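PDB 6BWE: putative fimbrial associated sortase-like protein from Corynebacterium diphtheriae, which probably acts as a pilus-type (class C) sortase, a cysteine transpeptidase that cross-links pilin subunits into covalent fibres on the bacterial surface. Local coordinates for residues L62-Q67 and S111-G116; A88-Y93 and T134-L139; I148-Q153 and L157-D162; T172-P177 and L200-R205. The protein carries 2 engineered substitutions. One frame throughout, in Å; residues are numbered along the deposited sequence.

Interaction 1. Residues L62-Q67 and S111-G116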
loop_
_atom_site.group_PDB
_atom_site.type_symbol
_atom_site.label_atom_id
_atom_site.label_comp_id
_atom_site.label_asym_id
_atom_site.label_seq_id
_atom_site.Cartn_x
_atom_site.Cartn_y
_atom_site.Cartn_z
ATOM N N LEU A 62 3.877 13.339 -1.428
ATOM C CA LEU A 62 4.092 14.671 -0.839
ATOM C C LEU A 62 3.727 14.693 0.638
ATOM O O LEU A 62 4.438 15.305 1.449
ATOM C CB LEU A 62 3.278 15.749 -1.573
ATOM C CG LEU A 62 3.833 16.046 -2.952
ATOM C CD1 LEU A 62 2.850 16.939 -3.712
ATOM C CD2 LEU A 62 5.257 16.640 -2.863
ATOM N N ASP A 63 2.624 14.035 0.991
ATOM C CA ASP A 63 2.246 13.934 2.389
ATOM C C ASP A 63 3.233 13.120 3.218
ATOM O O ASP A 63 3.605 13.531 4.323
ATOM C CB ASP A 63 0.848 13.353 2.544
ATOM C CG ASP A 63 0.323 13.521 3.936
ATOM O OD1 ASP A 63 -0.087 14.664 4.299
ATOM O OD2 ASP A 63 0.335 12.528 4.691
ATOM N N TYR A 64 3.676 12.000 2.659
ATOM C CA TYR A 64 4.765 11.208 3.237
ATOM C C TYR A 64 5.987 12.053 3.616
ATOM O O TYR A 64 6.499 11.962 4.721
ATOM C CB TYR A 64 5.157 10.134 2.251
ATOM C CG TYR A 64 6.363 9.339 2.545
ATOM C CD1 TYR A 64 6.393 8.429 3.616
ATOM C CD2 TYR A 64 7.449 9.370 1.673
ATOM C CE1 TYR A 64 7.513 7.624 3.809
ATOM C CE2 TYR A 64 8.548 8.591 1.846
ATOM C CZ TYR A 64 8.612 7.749 2.933
ATOM O OH TYR A 64 9.732 6.947 3.067
ATOM N N LEU A 65 6.411 12.889 2.680
ATOM C CA LEU A 65 7.592 13.709 2.875
ATOM C C LEU A 65 7.418 14.777 3.942
ATOM O O LEU A 65 8.405 15.154 4.566
ATOM C CB LEU A 65 7.996 14.346 1.549
ATOM C CG LEU A 65 8.531 13.385 0.493
ATOM C CD1 LEU A 65 8.862 14.179 -0.758
ATOM C CD2 LEU A 65 9.720 12.553 0.946
ATOM N N GLN A 66 6.191 15.239 4.167
ATOM C CA GLN A 66 5.902 16.146 5.279
ATOM C C GLN A 66 5.949 15.457 6.653
ATOM O O GLN A 66 6.054 16.131 7.684
ATOM C CB GLN A 66 4.525 16.784 5.074
ATOM C CG GLN A 66 4.424 17.607 3.820
ATOM C CD GLN A 66 3.025 18.183 3.688
ATOM O OE1 GLN A 66 2.574 18.911 4.574
ATOM N NE2 GLN A 66 2.324 17.832 2.625
ATOM N N GLN A 67 5.862 14.118 6.693
ATOM C CA GLN A 67 5.793 13.437 7.993
ATOM C C GLN A 67 7.196 13.370 8.589
ATOM O O GLN A 67 8.186 13.265 7.859
ATOM C CB GLN A 67 5.210 12.054 7.890
ATOM C CG GLN A 67 3.806 12.011 7.267
ATOM C CD GLN A 67 2.773 12.817 8.039
ATOM O OE1 GLN A 67 2.849 12.936 9.277
ATOM N NE2 GLN A 67 1.748 13.325 7.323
ATOM N N SER A 111 5.449 1.289 3.253
ATOM C CA SER A 111 5.432 0.665 4.560
ATOM C C SER A 111 5.205 1.781 5.578
ATOM O O SER A 111 5.421 2.955 5.279
ATOM C CB SER A 111 6.728 -0.107 4.844
ATOM O OG SER A 111 7.867 0.776 4.966
ATOM N N ALA A 112 4.745 1.409 6.774
ATOM C CA ALA A 112 4.465 2.382 7.831
ATOM C C ALA A 112 5.756 3.097 8.246
ATOM O O ALA A 112 6.858 2.537 8.196
ATOM C CB ALA A 112 3.862 1.703 9.050
ATOM N N LEU A 113 5.600 4.350 8.615
ATOM C CA LEU A 113 6.676 5.102 9.237
ATOM C C LEU A 113 7.010 4.514 10.612
ATOM O O LEU A 113 6.115 3.972 11.277
ATOM C CB LEU A 113 6.218 6.548 9.415
ATOM C CG LEU A 113 6.004 7.378 8.160
ATOM C CD1 LEU A 113 5.282 8.646 8.555
ATOM C CD2 LEU A 113 7.324 7.680 7.470
ATOM N N PRO A 114 8.291 4.604 11.051
ATOM C CA PRO A 114 8.688 3.808 12.220
ATOM C C PRO A 114 8.398 4.540 13.528
ATOM O O PRO A 114 9.313 4.995 14.203
ATOM C CB PRO A 114 10.172 3.574 11.979
ATOM C CG PRO A 114 10.627 4.814 11.290
ATOM C CD PRO A 114 9.480 5.062 10.309
ATOM N N VAL A 115 7.106 4.650 13.838
ATOM C CA VAL A 115 6.591 5.258 15.070
ATOM C C VAL A 115 5.838 4.237 15.939
ATOM O O VAL A 115 5.227 4.629 16.910
ATOM C CB VAL A 115 5.730 6.490 14.787
ATOM C CG1 VAL A 115 6.590 7.589 14.198
ATOM C CG2 VAL A 115 4.552 6.176 13.846
ATOM N N GLY A 116 5.909 2.948 15.588
ATOM C CA GLY A 116 5.259 1.881 16.363
ATOM C C GLY A 116 3.758 1.830 16.115
ATOM O O GLY A 116 3.195 2.697 15.416
#
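Leu113 turns its CG to the side opposite its carbonyl carbon (chi1 -67°), while Tyr64 swings its ring away from its own backbone N (chi1 172°), and the two groups come together at the end of helix 59-66. The leucine fork divides its work. CD2 reaches the tyrosine ring obliquely, lying 3.7 Å from Tyr64 CE1 and 4.0 Å from Tyr64 CD1. CD1 bears instead on the aliphatic base of Gln67, 3.5 Å from Gln67 CB and 3.9 Å from Gln67 CG, the two side chains crossing at about a right angle. A branched, purely apolar residue suits this place because its two methyls can serve two neighbours at once. Gln67 leaves only methylenes at the contact: its bent chain carries the amide back toward the helix, where NE2 donates to Asp63 OD2 over 3.1 Å. That bond meets the carboxylate from above its plane. Tyr64 combines a ring for packing with a phenolic OH that is satisfied elsewhere, by His107 ND1 and the amide of Gly95. The segment 111-116 is irregular, and Pro114 centres an inverse gamma turn just beyond the contact, with Val115 N bonded to Leu113 O at 2.8 Å. Asn38 of helix 24-39 bonds the amide of Leu113, and Ala33 of the same helix touches Gln67. The rings of His94 and Tyr109 meet that of Tyr64 edge-to-face, and Leu113 also leans on His107 of strand 105-107, so the contact sits between helices 24-39 and 59-66 on one side and strand 105-107 on the other.

Interaction 2. Residues A88-Y93 and T134-L139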
loop_
_atom_site.group_PDB
_atom_site.type_symbol
_atom_site.label_atom_id
_atom_site.label_comp_id
_atom_site.label_asym_id
_atom_site.label_seq_id
_atom_site.Cartn_x
_atom_site.Cartn_y
_atom_site.Cartn_z
ATOM N N ALA A 88 26.124 -0.553 15.167
ATOM C CA ALA A 88 25.592 0.256 14.088
ATOM C C ALA A 88 24.730 1.337 14.721
ATOM O O ALA A 88 23.919 1.027 15.580
ATOM C CB ALA A 88 24.765 -0.604 13.153
ATOM N N HIS A 89 24.986 2.594 14.363
ATOM C CA HIS A 89 24.150 3.730 14.765
ATOM C C HIS A 89 24.021 4.636 13.559
ATOM O O HIS A 89 24.990 5.277 13.119
ATOM C CB HIS A 89 24.678 4.506 15.978
ATOM C CG HIS A 89 23.797 5.660 16.365
ATOM N ND1 HIS A 89 22.461 5.501 16.694
ATOM C CD2 HIS A 89 24.043 6.991 16.432
ATOM C CE1 HIS A 89 21.936 6.679 16.974
ATOM N NE2 HIS A 89 22.869 7.602 16.808
ATOM N N LEU A 90 22.825 4.644 12.978
ATOM C CA LEU A 90 22.630 5.192 11.647
ATOM C C LEU A 90 21.348 6.037 11.519
ATOM O O LEU A 90 20.355 5.733 12.175
ATOM C CB LEU A 90 22.562 4.063 10.618
ATOM C CG LEU A 90 23.813 3.206 10.415
ATOM C CD1 LEU A 90 23.536 1.991 9.587
ATOM C CD2 LEU A 90 24.835 4.039 9.709
ATOM N N PRO A 91 21.400 7.088 10.670
ATOM C CA PRO A 91 20.226 7.876 10.354
ATOM C C PRO A 91 19.312 7.152 9.347
ATOM O O PRO A 91 19.795 6.410 8.455
ATOM C CB PRO A 91 20.821 9.173 9.778
ATOM C CG PRO A 91 22.094 8.738 9.148
ATOM C CD PRO A 91 22.602 7.595 9.986
ATOM N N ILE A 92 18.003 7.417 9.477
ATOM C CA ILE A 92 17.014 6.957 8.522
ATOM C C ILE A 92 16.404 8.212 7.850
ATOM O O ILE A 92 16.056 9.155 8.537
ATOM C CB ILE A 92 15.925 6.124 9.197
ATOM C CG1 ILE A 92 16.532 4.904 9.944
ATOM C CG2 ILE A 92 14.929 5.663 8.130
ATOM C CD1 ILE A 92 15.613 4.297 11.014
ATOM N N TYR A 93 16.229 8.152 6.531
ATOM C CA TYR A 93 15.639 9.201 5.728
ATOM C C TYR A 93 14.397 8.706 5.034
ATOM O O TYR A 93 14.189 7.500 4.915
ATOM C CB TYR A 93 16.634 9.647 4.667
ATOM C CG TYR A 93 17.922 10.199 5.240
ATOM C CD1 TYR A 93 18.032 11.527 5.558
ATOM C CD2 TYR A 93 19.011 9.364 5.483
ATOM C CE1 TYR A 93 19.212 12.046 6.080
ATOM C CE2 TYR A 93 20.209 9.878 6.005
ATOM C CZ TYR A 93 20.291 11.209 6.309
ATOM O OH TYR A 93 21.446 11.724 6.864
ATOM N N THR A 134 30.283 1.799 6.107
ATOM C CA THR A 134 29.941 0.464 6.625
ATOM C C THR A 134 28.445 0.172 6.401
ATOM O O THR A 134 28.076 -0.884 5.841
ATOM C CB THR A 134 30.353 0.321 8.107
ATOM O OG1 THR A 134 31.782 0.325 8.170
ATOM C CG2 THR A 134 29.852 -0.996 8.740
ATOM N N LEU A 135 27.615 1.126 6.800
ATOM C CA LEU A 135 26.167 1.025 6.603
ATOM C C LEU A 135 25.603 -0.310 7.154
ATOM O O LEU A 135 25.744 -0.562 8.358
ATOM C CB LEU A 135 25.764 1.351 5.141
ATOM C CG LEU A 135 26.072 2.791 4.746
ATOM C CD1 LEU A 135 26.041 2.936 3.236
ATOM C CD2 LEU A 135 25.091 3.777 5.407
ATOM N N PHE A 136 24.997 -1.151 6.324
ATOM C CA PHE A 136 24.466 -2.432 6.782
ATOM C C PHE A 136 25.408 -3.606 6.433
ATOM O O PHE A 136 24.960 -4.765 6.375
ATOM C CB PHE A 136 23.047 -2.654 6.203
ATOM C CG PHE A 136 21.895 -2.176 7.057
ATOM C CD1 PHE A 136 22.036 -1.687 8.346
ATOM C CD2 PHE A 136 20.612 -2.268 6.545
ATOM C CE1 PHE A 136 20.941 -1.321 9.099
ATOM C CE2 PHE A 136 19.509 -1.889 7.324
ATOM C CZ PHE A 136 19.684 -1.429 8.596
ATOM N N ASP A 137 26.708 -3.335 6.239
ATOM C CA ASP A 137 27.696 -4.389 5.917
ATOM C C ASP A 137 27.561 -5.604 6.853
ATOM O O ASP A 137 27.752 -6.727 6.426
ATOM C CB ASP A 137 29.127 -3.906 6.133
ATOM C CG ASP A 137 29.684 -3.086 5.011
ATOM O OD1 ASP A 137 29.034 -2.889 3.969
ATOM O OD2 ASP A 137 30.835 -2.584 5.236
ATOM N N ASN A 138 27.287 -5.341 8.129
ATOM C CA ASN A 138 27.289 -6.385 9.149
ATOM C C ASN A 138 25.905 -6.766 9.659
ATOM O O ASN A 138 25.804 -7.433 10.692
ATOM C CB ASN A 138 28.212 -5.969 10.281
ATOM C CG ASN A 138 29.603 -5.667 9.786
ATOM O OD1 ASN A 138 30.199 -6.455 9.044
ATOM N ND2 ASN A 138 30.128 -4.516 10.177
ATOM N N LEU A 139 24.838 -6.419 8.908
ATOM C CA LEU A 139 23.480 -6.839 9.294
ATOM C C LEU A 139 23.374 -8.369 9.356
ATOM O O LEU A 139 22.638 -8.918 10.168
ATOM C CB LEU A 139 22.423 -6.287 8.312
ATOM C CG LEU A 139 20.983 -6.515 8.712
ATOM C CD1 LEU A 139 20.661 -5.743 9.996
ATOM C CD2 LEU A 139 20.059 -6.087 7.584
#
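Leu90 sends its CD1 methyl onto the peptide between Leu135 and Phe136, lying 3.6 Å from Leu135 O and 3.9 Å from Leu135 C. The same methyl stands 4.2 Å from Phe136 CD1, approaching the ring obliquely. Its other branch makes a looser apolar contact, Leu90 CD2 to Leu135 CD2 at 4.3 Å. One leucine therefore spans two successive residues of the loop, a task for which a forked side chain is well shaped. Its CB already faces the loop, and chi1 of -64°, with CG opposite the carbonyl carbon, carries the fork on to Leu135 and Phe136.

Two overlapping turns present the loop residues. A type II' turn runs from Thr134 to Asp137, and a type I turn follows from Phe136 to Leu139, where Leu139 N bonds Phe136 O at 3.0 Å. Leu135 holds the first corner of the II' turn with a positive phi of 52°, an unusual backbone for a leucine. In the sortase fold, a closed beta barrel in this family, the loop links strands 123-125 and 147-152, and Leu90 belongs to strand 88-94.

Further out, strand 105-107 backs both partners, since Leu105 touches Leu90 as well as Phe136, and Thr188 packs against the Phe136 ring. Backbone bonds to Ile81 on strand 77-83 fix Leu90 in the sheet. Leu130 touches Leu135, whose side chain comes within about 4 Å of that of His127, the predicted active-site proton donor/acceptor.

Interaction 3. Residues I148-Q153 and L157-D162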
loop_
_atom_site.group_PDB
_atom_site.type_symbol
_atom_site.label_atom_id
_atom_site.label_comp_id
_atom_site.label_asym_id
_atom_site.label_seq_id
_atom_site.Cartn_x
_atom_site.Cartn_y
_atom_site.Cartn_z
ATOM N N ILE A 148 17.053 -3.895 18.799
ATOM C CA ILE A 148 17.124 -2.791 17.836
ATOM C C ILE A 148 16.379 -1.625 18.460
ATOM O O ILE A 148 15.254 -1.820 18.933
ATOM C CB ILE A 148 16.433 -3.180 16.522
ATOM C CG1 ILE A 148 17.198 -4.333 15.838
ATOM C CG2 ILE A 148 16.302 -1.988 15.586
ATOM C CD1 ILE A 148 16.349 -5.069 14.815
ATOM N N TYR A 149 16.995 -0.440 18.498
ATOM C CA TYR A 149 16.367 0.747 19.094
ATOM C C TYR A 149 16.116 1.812 18.024
ATOM O O TYR A 149 17.054 2.204 17.327
ATOM C CB TYR A 149 17.255 1.347 20.174
ATOM C CG TYR A 149 17.610 0.359 21.277
ATOM C CD1 TYR A 149 16.862 0.282 22.438
ATOM C CD2 TYR A 149 18.662 -0.526 21.121
ATOM C CE1 TYR A 149 17.195 -0.612 23.468
ATOM C CE2 TYR A 149 18.994 -1.436 22.120
ATOM C CZ TYR A 149 18.260 -1.482 23.288
ATOM O OH TYR A 149 18.592 -2.413 24.260
ATOM N N ILE A 150 14.885 2.315 17.930
ATOM C CA ILE A 150 14.563 3.365 16.986
ATOM C C ILE A 150 14.275 4.604 17.808
ATOM O O ILE A 150 13.453 4.558 18.714
ATOM C CB ILE A 150 13.352 3.010 16.099
ATOM C CG1 ILE A 150 13.750 1.876 15.154
ATOM C CG2 ILE A 150 12.943 4.241 15.284
ATOM C CD1 ILE A 150 12.620 1.316 14.364
ATOM N N THR A 151 14.963 5.692 17.497
ATOM C CA THR A 151 14.679 6.960 18.130
ATOM C C THR A 151 13.995 7.861 17.122
ATOM O O THR A 151 14.503 8.067 16.035
ATOM C CB THR A 151 15.940 7.597 18.696
ATOM O OG1 THR A 151 16.558 6.672 19.620
ATOM C CG2 THR A 151 15.622 8.860 19.447
ATOM N N VAL A 152 12.840 8.397 17.510
ATOM C CA VAL A 152 12.035 9.209 16.596
ATOM C C VAL A 152 11.308 10.259 17.426
ATOM O O VAL A 152 10.685 9.937 18.451
ATOM C CB VAL A 152 11.098 8.317 15.723
ATOM C CG1 VAL A 152 10.219 7.398 16.571
ATOM C CG2 VAL A 152 10.273 9.139 14.772
ATOM N N GLN A 153 11.439 11.517 17.027
ATOM C CA GLN A 153 10.859 12.654 17.761
ATOM C C GLN A 153 11.059 12.574 19.270
ATOM O O GLN A 153 10.138 12.808 20.043
ATOM C CB GLN A 153 9.380 12.752 17.432
ATOM C CG GLN A 153 9.151 13.037 15.947
ATOM C CD GLN A 153 9.618 14.413 15.537
ATOM O OE1 GLN A 153 9.158 15.400 16.083
ATOM N NE2 GLN A 153 10.498 14.489 14.525
ATOM N N LEU A 157 11.979 3.458 20.757
ATOM C CA LEU A 157 11.210 2.224 20.625
ATOM C C LEU A 157 12.200 1.065 20.558
ATOM O O LEU A 157 13.194 1.157 19.840
ATOM C CB LEU A 157 10.372 2.243 19.342
ATOM C CG LEU A 157 9.640 3.520 18.938
ATOM C CD1 LEU A 157 8.836 3.310 17.653
ATOM C CD2 LEU A 157 8.733 3.937 20.050
ATOM N N LYS A 158 11.901 -0.032 21.256
ATOM C CA LYS A 158 12.770 -1.176 21.296
ATOM C C LYS A 158 12.094 -2.325 20.563
ATOM O O LYS A 158 10.910 -2.581 20.736
ATOM C CB LYS A 158 13.126 -1.563 22.734
ATOM C CG LYS A 158 14.144 -2.686 22.839
ATOM C CD LYS A 158 14.457 -3.021 24.315
ATOM C CE LYS A 158 15.455 -4.164 24.381
ATOM N NZ LYS A 158 15.784 -4.577 25.783
ATOM N N TYR A 159 12.869 -2.975 19.716
ATOM C CA TYR A 159 12.429 -4.157 18.995
ATOM C C TYR A 159 13.405 -5.274 19.286
ATOM O O TYR A 159 14.568 -5.011 19.624
ATOM C CB TYR A 159 12.383 -3.862 17.492
ATOM C CG TYR A 159 11.246 -2.931 17.157
ATOM C CD1 TYR A 159 10.032 -3.438 16.704
ATOM C CD2 TYR A 159 11.368 -1.543 17.335
ATOM C CE1 TYR A 159 8.952 -2.599 16.448
ATOM C CE2 TYR A 159 10.285 -0.688 17.087
ATOM C CZ TYR A 159 9.090 -1.227 16.639
ATOM O OH TYR A 159 7.995 -0.444 16.397
ATOM N N GLU A 160 12.945 -6.514 19.130
ATOM C CA GLU A 160 13.793 -7.677 19.326
ATOM C C GLU A 160 13.704 -8.607 18.111
ATOM O O GLU A 160 12.613 -8.946 17.680
ATOM C CB GLU A 160 13.351 -8.367 20.630
ATOM C CG GLU A 160 13.785 -9.794 20.781
ATOM C CD GLU A 160 13.351 -10.404 22.113
ATOM O OE1 GLU A 160 13.255 -9.670 23.136
ATOM O OE2 GLU A 160 13.117 -11.623 22.118
ATOM N N VAL A 161 14.851 -9.052 17.601
ATOM C CA VAL A 161 14.907 -9.832 16.367
ATOM C C VAL A 161 14.271 -11.195 16.555
ATOM O O VAL A 161 14.562 -11.869 17.541
ATOM C CB VAL A 161 16.358 -10.029 15.855
ATOM C CG1 VAL A 161 16.396 -10.918 14.611
ATOM C CG2 VAL A 161 16.992 -8.671 15.545
ATOM N N ASP A 162 13.399 -11.570 15.622
ATOM C CA ASP A 162 12.697 -12.867 15.687
ATOM C C ASP A 162 12.758 -13.693 14.397
ATOM O O ASP A 162 12.292 -14.825 14.391
ATOM C CB ASP A 162 11.232 -12.695 16.136
ATOM C CG ASP A 162 10.425 -11.800 15.200
ATOM O OD1 ASP A 162 10.381 -12.054 13.996
ATOM O OD2 ASP A 162 9.824 -10.830 15.682
#
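Ile148 and Tyr159 form a hydrogen-bonded antiparallel pair in which each amide serves the other's carbonyl: Ile148 N to Tyr159 O and Tyr159 N to Ile148 O are both 2.8 Å. Ile150 and Leu157 repeat the pattern, with Ile150 N to Leu157 O at 2.8 Å and Leu157 N to Ile150 O at 2.7 Å, both donors in the carbonyl plane. Between them, Tyr149 and Lys158 make the non-hydrogen-bonded pair, and their backbones bond outward instead, to Ser82 and Val206 respectively. The extended lysine runs alongside the tyrosine, Lys158 CG 3.7 Å from Tyr149 CE1, so its methylenes pack obliquely along the ring, the two side chains point the same way, and both polar ends arrive together. There Asp212 takes a salt bridge from Lys158 NZ and a hydrogen bond from Tyr149 OH, which Asn214 also reaches.

Beta-branched and aromatic residues suit the other face: Ile148 CD1 meets Val161 CG2 at 3.7 Å, and Ile150 CD1 approaches the Tyr159 ring obliquely. Asp182 satisfies the hydroxyl of that tyrosine. Ile184 of strand 183-187 packs on Ile148, Ile150 and Tyr159. With strands 77-83 and 198-206 flanking it, this is a classical antiparallel beta hairpin built into the closed sheet of a sortase.

Interaction 4. Residues T172-P177 and L200-R205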
loop_
_atom_site.group_PDB
_atom_site.type_symbol
_atom_site.label_atom_id
_atom_site.label_comp_id
_atom_site.label_asym_id
_atom_site.label_seq_id
_atom_site.Cartn_x
_atom_site.Cartn_y
_atom_site.Cartn_z
ATOM N N THR A 172 8.851 -10.949 -1.593
ATOM C CA THR A 172 8.584 -9.897 -0.584
ATOM C C THR A 172 7.504 -10.227 0.466
ATOM O O THR A 172 7.217 -9.376 1.322
ATOM C CB THR A 172 8.168 -8.561 -1.279
ATOM O OG1 THR A 172 7.134 -8.835 -2.247
ATOM C CG2 THR A 172 9.391 -7.888 -1.960
ATOM N N LYS A 173 6.921 -11.430 0.408
ATOM C CA LYS A 173 5.869 -11.857 1.334
ATOM C C LYS A 173 6.161 -11.568 2.810
ATOM O O LYS A 173 5.255 -11.265 3.549
ATOM C CB LYS A 173 5.662 -13.392 1.303
ATOM C CG LYS A 173 5.263 -14.056 -0.007
ATOM C CD LYS A 173 5.204 -15.574 0.183
ATOM C CE LYS A 173 6.583 -16.244 0.132
ATOM N NZ LYS A 173 6.940 -16.710 -1.248
ATOM N N LEU A 174 7.409 -11.749 3.243
ATOM C CA LEU A 174 7.777 -11.555 4.656
ATOM C C LEU A 174 7.651 -10.107 5.177
ATOM O O LEU A 174 7.750 -9.878 6.401
ATOM C CB LEU A 174 9.179 -12.059 4.902
ATOM C CG LEU A 174 9.302 -13.591 4.754
ATOM C CD1 LEU A 174 10.758 -13.931 4.538
ATOM C CD2 LEU A 174 8.762 -14.295 5.984
ATOM N N LEU A 175 7.434 -9.165 4.266
ATOM C CA LEU A 175 7.267 -7.743 4.606
ATOM C C LEU A 175 5.833 -7.371 4.921
ATOM O O LEU A 175 5.544 -6.211 5.231
ATOM C CB LEU A 175 7.767 -6.865 3.455
ATOM C CG LEU A 175 9.206 -7.101 2.997
ATOM C CD1 LEU A 175 9.545 -6.093 1.910
ATOM C CD2 LEU A 175 10.173 -6.994 4.148
ATOM N N ALA A 176 4.917 -8.336 4.847
ATOM C CA ALA A 176 3.524 -8.038 5.090
ATOM C C ALA A 176 3.281 -7.557 6.542
ATOM O O ALA A 176 3.907 -8.072 7.497
ATOM C CB ALA A 176 2.688 -9.275 4.793
ATOM N N PRO A 177 2.385 -6.565 6.720
ATOM C CA PRO A 177 1.941 -6.215 8.057
ATOM C C PRO A 177 1.043 -7.341 8.619
ATOM O O PRO A 177 0.466 -8.151 7.861
ATOM C CB PRO A 177 1.148 -4.929 7.831
ATOM C CG PRO A 177 0.603 -5.075 6.470
ATOM C CD PRO A 177 1.624 -5.831 5.685
ATOM N N LEU A 200 16.669 -10.184 5.114
ATOM C CA LEU A 200 15.541 -9.574 5.833
ATOM C C LEU A 200 15.664 -9.995 7.280
ATOM O O LEU A 200 15.634 -11.207 7.592
ATOM C CB LEU A 200 14.165 -10.037 5.302
ATOM C CG LEU A 200 13.561 -9.368 4.058
ATOM C CD1 LEU A 200 14.512 -9.377 2.882
ATOM C CD2 LEU A 200 12.248 -10.032 3.663
ATOM N N VAL A 201 15.772 -8.993 8.160
ATOM C CA VAL A 201 15.907 -9.210 9.570
ATOM C C VAL A 201 14.652 -8.589 10.191
ATOM O O VAL A 201 14.484 -7.356 10.143
ATOM C CB VAL A 201 17.180 -8.549 10.142
ATOM C CG1 VAL A 201 17.195 -8.612 11.675
ATOM C CG2 VAL A 201 18.429 -9.248 9.647
ATOM N N ARG A 202 13.776 -9.441 10.718
ATOM C CA ARG A 202 12.501 -9.021 11.260
ATOM C C ARG A 202 12.564 -8.983 12.780
ATOM O O ARG A 202 13.213 -9.856 13.426
ATOM C CB ARG A 202 11.402 -9.984 10.799
ATOM C CG ARG A 202 9.988 -9.468 11.008
ATOM C CD ARG A 202 8.919 -10.472 10.598
ATOM N NE ARG A 202 8.899 -11.601 11.554
ATOM C CZ ARG A 202 8.405 -12.814 11.311
ATOM N NH1 ARG A 202 7.832 -13.121 10.149
ATOM N NH2 ARG A 202 8.486 -13.746 12.264
ATOM N N ALA A 203 11.870 -8.019 13.357
ATOM C CA ALA A 203 11.866 -7.828 14.802
ATOM C C ALA A 203 10.518 -7.351 15.283
ATOM O O ALA A 203 9.796 -6.731 14.495
ATOM C CB ALA A 203 12.948 -6.831 15.174
ATOM N N HIS A 204 10.177 -7.626 16.558
ATOM C CA HIS A 204 8.890 -7.252 17.109
ATOM C C HIS A 204 9.100 -6.319 18.288
ATOM O O HIS A 204 10.120 -6.371 18.950
ATOM C CB HIS A 204 8.048 -8.495 17.519
ATOM C CG HIS A 204 8.690 -9.335 18.580
ATOM N ND1 HIS A 204 9.573 -10.358 18.289
ATOM C CD2 HIS A 204 8.634 -9.258 19.931
ATOM C CE1 HIS A 204 10.024 -10.878 19.422
ATOM N NE2 HIS A 204 9.472 -10.226 20.431
ATOM N N ARG A 205 8.111 -5.472 18.548
ATOM C CA ARG A 205 8.186 -4.489 19.608
ATOM C C ARG A 205 8.237 -5.174 20.979
ATOM O O ARG A 205 7.551 -6.157 21.201
ATOM C CB ARG A 205 6.970 -3.592 19.539
ATOM C CG ARG A 205 6.980 -2.405 20.490
ATOM C CD ARG A 205 7.808 -1.240 19.967
ATOM N NE ARG A 205 7.598 -0.107 20.856
ATOM C CZ ARG A 205 6.553 0.729 20.824
ATOM N NH1 ARG A 205 5.609 0.658 19.899
ATOM N NH2 ARG A 205 6.494 1.690 21.724
HETATM O O HOH W 1 6.616 -11.479 8.259
#
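The carbonyl of Leu174 and the guanidinium of Arg202 are joined through a water, which donates to Leu174 O at 2.7 Å and accepts from Arg202 NH1 at 2.8 Å. Arginine suits this place because its several N-H groups can be shared: NE makes a salt bridge with Asp162, leaving NH1 to bind the water. Leu174 CD2 also lies obliquely to the guanidinium, 4.4 Å from Arg202 NH1, in a contact that is loose.

Beside the water bridge, Leu200 provides the apolar half. Its chi2 of 53° turns CD1 aside and extends CD2 away from the backbone, and this one methyl touches two residues of the loop. Leu200 CD2 is 3.7 Å from Leu175 CD2 and 3.9 Å from Leu174 CB, with the Leu175 and Leu200 side chains crossing at about a right angle. The short 3-10 segment 173-175, with Leu175 N bonded to Thr172 O at 3.0 Å, sends the two consecutive leucines on different courses: Leu175 goes on to Thr185 and Ile187, while Leu174 touches Asn165. The result is a connection between strands 155-167 and 183-187 folded back onto strand 198-206, as in the beta6/beta7 loop of the sortase barrel.

In the fold
From the N terminus, helix 59-66 is the first element engaged: interaction 1 closes a long loop by bringing residues 111-116 to its end. Within that span lies strand 88-94, whose partner 134-139 comes later, so interactions 1 and 2 cross along the chain while sitting on opposite sides of its centre. Interactions 3 and 4 then follow in series. The hairpin 148-162 closes the shortest loop, and its second strand neighbours strand 198-206, to which interaction 4 ties the loop 172-177. Interactions 2, 3 and 4 all reach the same sheet. Interaction 1 joins the helical N-terminal part to it, with Val115 and Gly116 packing on Leu157 of interaction 3.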